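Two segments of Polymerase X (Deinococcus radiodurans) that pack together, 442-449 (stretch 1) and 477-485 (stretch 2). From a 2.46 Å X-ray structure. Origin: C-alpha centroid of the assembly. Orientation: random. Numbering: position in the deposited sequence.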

# COMPACT_ATOMS: atom_id res chain seq x y z
N LEU A 442 8.10 -10.57 17.56
CA LEU A 442 8.40 -10.71 16.14
C LEU A 442 9.66 -11.55 15.88
O LEU A 442 9.71 -12.30 14.89
CB LEU A 442 8.51 -9.33 15.47
CG LEU A 442 7.14 -8.76 15.07
CD1 LEU A 442 7.05 -7.28 15.33
CD2 LEU A 442 6.86 -9.07 13.61
N ILE A 443 10.65 -11.44 16.75
CA ILE A 443 11.84 -12.28 16.65
C ILE A 443 11.46 -13.75 16.76
O ILE A 443 11.96 -14.59 16.02
CB ILE A 443 12.86 -11.96 17.75
CG1 ILE A 443 13.52 -10.61 17.50
CG2 ILE A 443 13.93 -13.03 17.81
CD1 ILE A 443 14.48 -10.20 18.58
N ARG A 444 10.55 -14.04 17.69
CA ARG A 444 10.04 -15.38 17.89
C ARG A 444 9.33 -15.91 16.65
O ARG A 444 9.52 -17.05 16.24
CB ARG A 444 9.08 -15.40 19.09
CG ARG A 444 8.19 -16.63 19.19
CD ARG A 444 8.66 -17.56 20.30
NE ARG A 444 7.55 -17.90 21.19
CZ ARG A 444 6.91 -19.07 21.18
NH1 ARG A 444 7.28 -20.02 20.33
NH2 ARG A 444 5.92 -19.29 22.03
N ALA A 445 8.51 -15.06 16.03
CA ALA A 445 7.73 -15.47 14.86
C ALA A 445 8.58 -15.68 13.61
O ALA A 445 8.34 -16.63 12.86
CB ALA A 445 6.63 -14.46 14.59
N VAL A 446 9.55 -14.81 13.37
CA VAL A 446 10.40 -14.93 12.19
C VAL A 446 11.47 -16.00 12.37
O VAL A 446 12.21 -16.31 11.44
CB VAL A 446 11.07 -13.59 11.80
CG1 VAL A 446 10.03 -12.55 11.42
CG2 VAL A 446 11.95 -13.08 12.93
N SER A 447 11.54 -16.57 13.57
CA SER A 447 12.50 -17.64 13.87
C SER A 447 11.88 -19.02 13.70
O SER A 447 12.56 -20.04 13.87
CB SER A 447 13.05 -17.49 15.29
OG SER A 447 13.93 -16.37 15.40
N HIS A 448 10.59 -19.06 13.38
CA HIS A 448 9.88 -20.32 13.22
C HIS A 448 10.48 -21.10 12.04
O HIS A 448 10.91 -20.50 11.06
CB HIS A 448 8.39 -20.05 12.99
CG HIS A 448 7.51 -21.26 13.10
ND1 HIS A 448 7.43 -22.22 12.10
CD2 HIS A 448 6.65 -21.65 14.06
CE1 HIS A 448 6.57 -23.15 12.47
NE2 HIS A 448 6.08 -22.83 13.65
N PRO A 449 10.53 -22.43 12.15
CA PRO A 449 11.11 -23.27 11.09
C PRO A 449 10.33 -23.22 9.77
O PRO A 449 10.93 -23.44 8.72
CB PRO A 449 11.03 -24.69 11.68
CG PRO A 449 10.90 -24.49 13.15
CD PRO A 449 10.16 -23.21 13.34
N GLY A 477 17.53 -8.65 11.98
CA GLY A 477 18.65 -9.53 12.26
C GLY A 477 18.17 -10.96 12.43
O GLY A 477 18.79 -11.90 11.93
N ALA A 478 17.05 -11.12 13.14
CA ALA A 478 16.45 -12.43 13.34
C ALA A 478 15.98 -13.03 12.01
O ALA A 478 16.01 -14.25 11.83
CB ALA A 478 15.31 -12.34 14.32
N CYS A 479 15.56 -12.18 11.08
CA CYS A 479 15.17 -12.64 9.75
C CYS A 479 16.38 -13.18 9.01
O CYS A 479 16.33 -14.24 8.39
CB CYS A 479 14.54 -11.51 8.94
SG CYS A 479 12.88 -11.03 9.46
N GLU A 480 17.47 -12.42 9.07
CA GLU A 480 18.71 -12.81 8.40
C GLU A 480 19.20 -14.15 8.92
O GLU A 480 19.63 -15.01 8.14
CB GLU A 480 19.78 -11.73 8.61
CG GLU A 480 21.11 -12.05 7.94
CD GLU A 480 22.19 -11.05 8.31
OE1 GLU A 480 22.11 -10.45 9.40
OE2 GLU A 480 23.13 -10.87 7.50
N ALA A 481 19.14 -14.33 10.23
CA ALA A 481 19.64 -15.53 10.89
C ALA A 481 18.80 -16.76 10.55
O ALA A 481 19.29 -17.89 10.61
CB ALA A 481 19.69 -15.34 12.40
N ASN A 482 17.54 -16.55 10.20
CA ASN A 482 16.66 -17.66 9.85
C ASN A 482 16.39 -17.74 8.36
O ASN A 482 15.65 -18.60 7.90
CB ASN A 482 15.35 -17.57 10.62
CG ASN A 482 14.67 -18.92 10.76
OD1 ASN A 482 15.32 -19.93 11.00
ND2 ASN A 482 13.34 -18.94 10.62
N GLY A 483 17.00 -16.84 7.60
CA GLY A 483 16.82 -16.81 6.16
C GLY A 483 15.38 -16.54 5.76
O GLY A 483 14.97 -16.86 4.64
N THR A 484 14.60 -15.95 6.65
CA THR A 484 13.24 -15.57 6.31
C THR A 484 13.21 -14.26 5.52
O THR A 484 13.84 -13.28 5.91
CB THR A 484 12.32 -15.52 7.54
OG1 THR A 484 11.45 -14.39 7.45
CG2 THR A 484 13.13 -15.42 8.80
N VAL A 485 12.50 -14.27 4.39
CA VAL A 485 12.44 -13.09 3.53
C VAL A 485 11.47 -12.04 4.06
O VAL A 485 10.42 -12.38 4.60
CB VAL A 485 12.12 -13.46 2.05
CG1 VAL A 485 11.83 -14.94 1.92
CG2 VAL A 485 10.99 -12.62 1.50

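The two stretches meet in a small, mixed contact, in which two nearly parallel helices pack through apolar side chains and an asparagine secures the backbone that leaves the first helix. The helix axes approach to 8.9 Å at an angle of 17°, and 297 Å² of surface is buried in all. Val-446, whose CA-to-CB bond points toward stretch 2, contributes most to this burial. In its m rotamer, Val-446 CG2 lies 3.7 Å from Ala-478 CB, and Val-446 CG1 lies 3.8 Å from Cys-479 SG, so the side chain packs against both Ala-478 and Cys-479. Ala-478 also points toward its partner; its small methyl sits where the CA atoms of Ile-443 and Ala-478 are 5.7 Å apart, and Ala-478 CB packs at 3.8 Å from Ile-443 CG2.

Beyond this patch, the t rotamer of Asn-482 brings its amide to the backbone carbonyls of stretch 1. Asn-482 ND2 donates to Val-446 O at 3.0 Å and to His-448 O at 2.9 Å, a use of both amide hydrogens that suits asparagine. Thr-484 CG2 lies unusually close, 2.9 Å from Val-446 O, a crowded contact and not an attraction. Ser-447 instead turns its hydroxyl back to the preceding helix, Ser-447 OG donating to Ile-443 O at 2.7 Å. Gly-483, the first residue to leave helical phi/psi, has positive phi in a Schellman motif, a conformation that favours glycine.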